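Side-chain contact in putative Phosphoglycerate mutase (Plasmodium falciparum, PDB 3EOZ), which probably acts as a serine/threonine phosphatase of the histidine phosphatase superfamily, in the phosphoglycerate mutase family: residues B[136-141]-B[160-165]. Numbering follows the deposited sequence.
Sequences ETYFYK and RYFLCR. With PO4 (phosphate ion), chain D.
Phe139, in the last turn of helix 114-139, faces Phe162 of helix 156-166, and the backbones come closest there, with 8.5 Å between the two CA atoms. The two rings form an offset edge-to-face pair. Their planes meet at 62° and their centroids lie 5.3 Å apart. Phe139 supplies the edge: its CE2 sits over one face of Phe162, 3.6 Å from CG of Phe162. The neighbouring CZ of Phe139 rests against CB of Phe162 at 3.8 Å. Tyr138 adds a looser apolar touch, its CD2 being 4.4 Å from CZ of Phe162. Its hydroxyl is hydrogen-bonded to Asp99.

Next to the rings, polar side chains approach a phosphate ion, probably taken up from the crystallisation liquor. Arg165 reaches it with an extended chain, CG being anti to the backbone N (chi1 180°). NE of Arg165 donates a nearly straight hydrogen bond of 2.7 Å to phosphate O4. NH1 of Arg165 gives a bent bond of 2.9 Å to OH of Tyr161, one turn earlier, and a second bond to Asn132 of helix 114-139. Bonds from NE and NH1 limit how the guanidinium can turn. The hydroxyl of Tyr140 approaches the same phosphate, but too closely in the model to be read as a reliable bond. Tyr135 OH is a further hydrogen-bond partner of the ion.

Leu26 of strand 22-28 touches both phenylalanines, and Cys154 of strand 148-154 touches Phe162. The contact thus packs two helices together against neighbouring parallel strands of the central sheet in the α/β histidine phosphatase domain (branch 1), the part of the longer protein that this chain contains.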
ATOM      1  N   GLU B 136      13.664 -20.235   0.417  1.00 37.99           N
ATOM      2  CA  GLU B 136      15.122 -20.372   0.479  1.00 38.02           C
ATOM      3  C   GLU B 136      15.741 -20.807  -0.845  1.00 37.53           C
ATOM      4  O   GLU B 136      16.830 -20.358  -1.189  1.00 36.94           O
ATOM      5  CB  GLU B 136      15.506 -21.367   1.553  1.00 38.01           C
ATOM      6  CG  GLU B 136      15.086 -20.902   2.938  1.00 40.72           C
ATOM      7  CD  GLU B 136      15.551 -21.814   4.045  1.00 43.26           C
ATOM      8  OE1 GLU B 136      16.012 -22.938   3.749  1.00 45.63           O
ATOM      9  OE2 GLU B 136      15.457 -21.393   5.221  1.00 47.22           O
ATOM     10  N   THR B 137      15.065 -21.704  -1.562  1.00 37.22           N
ATOM     11  CA  THR B 137      15.563 -22.139  -2.836  1.00 37.28           C
ATOM     12  C   THR B 137      15.721 -20.928  -3.746  1.00 38.03           C
ATOM     13  O   THR B 137      16.794 -20.697  -4.283  1.00 38.26           O
ATOM     14  CB  THR B 137      14.636 -23.132  -3.507  1.00 37.64           C
ATOM     15  OG1 THR B 137      14.547 -24.312  -2.711  1.00 35.13           O
ATOM     16  CG2 THR B 137      15.135 -23.459  -4.956  1.00 34.97           C
ATOM     17  N   TYR B 138      14.666 -20.133  -3.873  1.00 38.14           N
ATOM     18  CA  TYR B 138      14.631 -19.104  -4.889  1.00 38.43           C
ATOM     19  C   TYR B 138      15.189 -17.784  -4.397  1.00 39.04           C
ATOM     20  O   TYR B 138      15.649 -16.977  -5.204  1.00 38.09           O
ATOM     21  CB  TYR B 138      13.214 -18.985  -5.456  1.00 38.71           C
ATOM     22  CG  TYR B 138      12.733 -20.306  -6.032  1.00 39.03           C
ATOM     23  CD1 TYR B 138      13.272 -20.806  -7.221  1.00 40.56           C
ATOM     24  CD2 TYR B 138      11.779 -21.067  -5.379  1.00 39.39           C
ATOM     25  CE1 TYR B 138      12.852 -22.031  -7.755  1.00 41.27           C
ATOM     26  CE2 TYR B 138      11.353 -22.284  -5.891  1.00 41.66           C
ATOM     27  CZ  TYR B 138      11.894 -22.766  -7.095  1.00 42.60           C
ATOM     28  OH  TYR B 138      11.473 -23.977  -7.612  1.00 41.35           O
ATOM     29  N   PHE B 139      15.209 -17.571  -3.080  1.00 40.27           N
ATOM     30  CA  PHE B 139      15.765 -16.310  -2.555  1.00 41.37           C
ATOM     31  C   PHE B 139      17.158 -16.406  -1.924  1.00 43.42           C
ATOM     32  O   PHE B 139      17.894 -15.440  -1.971  1.00 43.47           O
ATOM     33  CB  PHE B 139      14.789 -15.619  -1.606  1.00 40.65           C
ATOM     34  CG  PHE B 139      13.630 -14.995  -2.299  1.00 38.27           C
ATOM     35  CD1 PHE B 139      13.583 -13.619  -2.505  1.00 37.75           C
ATOM     36  CD2 PHE B 139      12.596 -15.772  -2.775  1.00 36.34           C
ATOM     37  CE1 PHE B 139      12.503 -13.028  -3.179  1.00 37.10           C
ATOM     38  CE2 PHE B 139      11.518 -15.197  -3.433  1.00 36.76           C
ATOM     39  CZ  PHE B 139      11.465 -13.821  -3.632  1.00 35.84           C
ATOM     40  N   TYR B 140      17.533 -17.544  -1.351  1.00 46.03           N
ATOM     41  CA  TYR B 140      18.867 -17.670  -0.764  1.00 48.48           C
ATOM     42  C   TYR B 140      19.872 -18.413  -1.645  1.00 50.99           C
ATOM     43  O   TYR B 140      21.032 -18.064  -1.684  1.00 51.05           O
ATOM     44  CB  TYR B 140      18.811 -18.389   0.585  1.00 48.52           C
ATOM     45  CG  TYR B 140      18.062 -17.691   1.705  1.00 47.78           C
ATOM     46  CD1 TYR B 140      17.667 -16.350   1.617  1.00 47.31           C
ATOM     47  CD2 TYR B 140      17.780 -18.382   2.874  1.00 47.81           C
ATOM     48  CE1 TYR B 140      16.985 -15.735   2.662  1.00 47.32           C
ATOM     49  CE2 TYR B 140      17.112 -17.783   3.926  1.00 48.06           C
ATOM     50  CZ  TYR B 140      16.716 -16.461   3.818  1.00 48.19           C
ATOM     51  OH  TYR B 140      16.045 -15.895   4.873  1.00 47.63           O
ATOM     52  N   LYS B 141      19.431 -19.463  -2.318  1.00 54.62           N
ATOM     53  CA  LYS B 141      20.346 -20.359  -3.024  1.00 57.28           C
ATOM     54  C   LYS B 141      21.289 -19.519  -3.896  1.00 59.41           C
ATOM     55  O   LYS B 141      20.814 -18.750  -4.737  1.00 59.99           O
ATOM     56  CB  LYS B 141      19.560 -21.373  -3.865  1.00 57.66           C
ATOM     57  CG  LYS B 141      20.309 -22.670  -4.196  1.00 58.87           C
ATOM     58  CD  LYS B 141      19.377 -23.910  -4.128  1.00 60.42           C
ATOM     59  CE  LYS B 141      19.059 -24.494  -5.509  1.00 60.97           C
ATOM     60  NZ  LYS B 141      18.192 -25.718  -5.432  1.00 61.11           N
ATOM     61  N   ARG B 160       2.798 -13.587  -2.830  1.00 39.06           N
ATOM     62  CA  ARG B 160       2.473 -12.796  -1.658  1.00 39.40           C
ATOM     63  C   ARG B 160       3.365 -13.155  -0.499  1.00 38.50           C
ATOM     64  O   ARG B 160       3.945 -12.268   0.127  1.00 39.26           O
ATOM     65  CB  ARG B 160       1.012 -13.005  -1.260  1.00 40.21           C
ATOM     66  CG  ARG B 160       0.557 -12.056  -0.176  1.00 43.64           C
ATOM     67  CD  ARG B 160      -0.940 -11.995  -0.058  1.00 47.34           C
ATOM     68  NE  ARG B 160      -1.486 -13.275   0.382  1.00 51.04           N
ATOM     69  CZ  ARG B 160      -2.488 -13.921  -0.209  1.00 53.64           C
ATOM     70  NH1 ARG B 160      -3.092 -13.419  -1.293  1.00 54.83           N
ATOM     71  NH2 ARG B 160      -2.898 -15.083   0.296  1.00 53.28           N
ATOM     72  N   TYR B 161       3.470 -14.446  -0.205  1.00 37.49           N
ATOM     73  CA  TYR B 161       4.347 -14.931   0.864  1.00 36.63           C
ATOM     74  C   TYR B 161       5.787 -14.480   0.588  1.00 35.92           C
ATOM     75  O   TYR B 161       6.397 -13.837   1.420  1.00 35.94           O
ATOM     76  CB  TYR B 161       4.268 -16.459   0.995  1.00 36.44           C
ATOM     77  CG  TYR B 161       5.228 -17.061   2.012  1.00 37.44           C
ATOM     78  CD1 TYR B 161       6.549 -17.311   1.685  1.00 38.19           C
ATOM     79  CD2 TYR B 161       4.794 -17.421   3.299  1.00 38.65           C
ATOM     80  CE1 TYR B 161       7.431 -17.862   2.609  1.00 39.55           C
ATOM     81  CE2 TYR B 161       5.668 -17.970   4.230  1.00 38.15           C
ATOM     82  CZ  TYR B 161       6.985 -18.190   3.877  1.00 40.12           C
ATOM     83  OH  TYR B 161       7.867 -18.734   4.788  1.00 42.19           O
ATOM     84  N   PHE B 162       6.313 -14.783  -0.594  1.00 34.79           N
ATOM     85  CA  PHE B 162       7.675 -14.375  -0.950  1.00 33.98           C
ATOM     86  C   PHE B 162       7.935 -12.899  -0.715  1.00 33.39           C
ATOM     87  O   PHE B 162       8.931 -12.531  -0.109  1.00 32.86           O
ATOM     88  CB  PHE B 162       7.991 -14.697  -2.429  1.00 33.85           C
ATOM     89  CG  PHE B 162       8.155 -16.179  -2.735  1.00 33.48           C
ATOM     90  CD1 PHE B 162       8.277 -17.139  -1.719  1.00 33.28           C
ATOM     91  CD2 PHE B 162       8.194 -16.611  -4.051  1.00 33.58           C
ATOM     92  CE1 PHE B 162       8.436 -18.482  -2.023  1.00 33.10           C
ATOM     93  CE2 PHE B 162       8.358 -17.964  -4.360  1.00 33.13           C
ATOM     94  CZ  PHE B 162       8.478 -18.894  -3.344  1.00 32.84           C
ATOM     95  N   LEU B 163       7.049 -12.052  -1.208  1.00 33.60           N
ATOM     96  CA  LEU B 163       7.316 -10.613  -1.206  1.00 33.64           C
ATOM     97  C   LEU B 163       7.052  -9.998   0.153  1.00 33.70           C
ATOM     98  O   LEU B 163       7.803  -9.125   0.591  1.00 33.69           O
ATOM     99  CB  LEU B 163       6.517  -9.904  -2.297  1.00 33.53           C
ATOM    100  CG  LEU B 163       6.969 -10.217  -3.729  1.00 33.65           C
ATOM    101  CD1 LEU B 163       6.093  -9.484  -4.741  1.00 32.19           C
ATOM    102  CD2 LEU B 163       8.403  -9.828  -3.936  1.00 33.21           C
ATOM    103  N   CYS B 164       6.003 -10.447   0.837  1.00 33.82           N
ATOM    104  CA  CYS B 164       5.791  -9.983   2.218  1.00 34.35           C
ATOM    105  C   CYS B 164       7.041 -10.263   3.046  1.00 34.42           C
ATOM    106  O   CYS B 164       7.513  -9.413   3.822  1.00 33.88           O
ATOM    107  CB  CYS B 164       4.559 -10.640   2.876  1.00 33.78           C
ATOM    108  SG  CYS B 164       2.985  -9.969   2.303  1.00 34.46           S
ATOM    109  N   ARG B 165       7.584 -11.458   2.849  1.00 34.86           N
ATOM    110  CA  ARG B 165       8.750 -11.896   3.592  1.00 35.54           C
ATOM    111  C   ARG B 165      10.038 -11.190   3.106  1.00 35.60           C
ATOM    112  O   ARG B 165      10.752 -10.588   3.905  1.00 35.99           O
ATOM    113  CB  ARG B 165       8.852 -13.410   3.511  1.00 35.68           C
ATOM    114  CG  ARG B 165      10.022 -13.948   4.241  1.00 37.64           C
ATOM    115  CD  ARG B 165       9.966 -15.462   4.406  1.00 38.80           C
ATOM    116  NE  ARG B 165      11.210 -15.908   5.043  1.00 39.36           N
ATOM    117  CZ  ARG B 165      11.513 -17.169   5.310  1.00 39.57           C
ATOM    118  NH1 ARG B 165      10.668 -18.143   4.998  1.00 40.75           N
ATOM    119  NH2 ARG B 165      12.680 -17.453   5.864  1.00 40.64           N
TER
HETATM  120  P   PO4 D 215      14.122 -13.427   5.688  1.00 74.29           P
HETATM  121  O1  PO4 D 215      14.435 -12.354   6.710  1.00 75.67           O
HETATM  122  O2  PO4 D 215      14.474 -12.923   4.298  1.00 71.17           O
HETATM  123  O3  PO4 D 215      14.954 -14.641   6.005  1.00 74.99           O
HETATM  124  O4  PO4 D 215      12.667 -13.816   5.833  1.00 73.20           O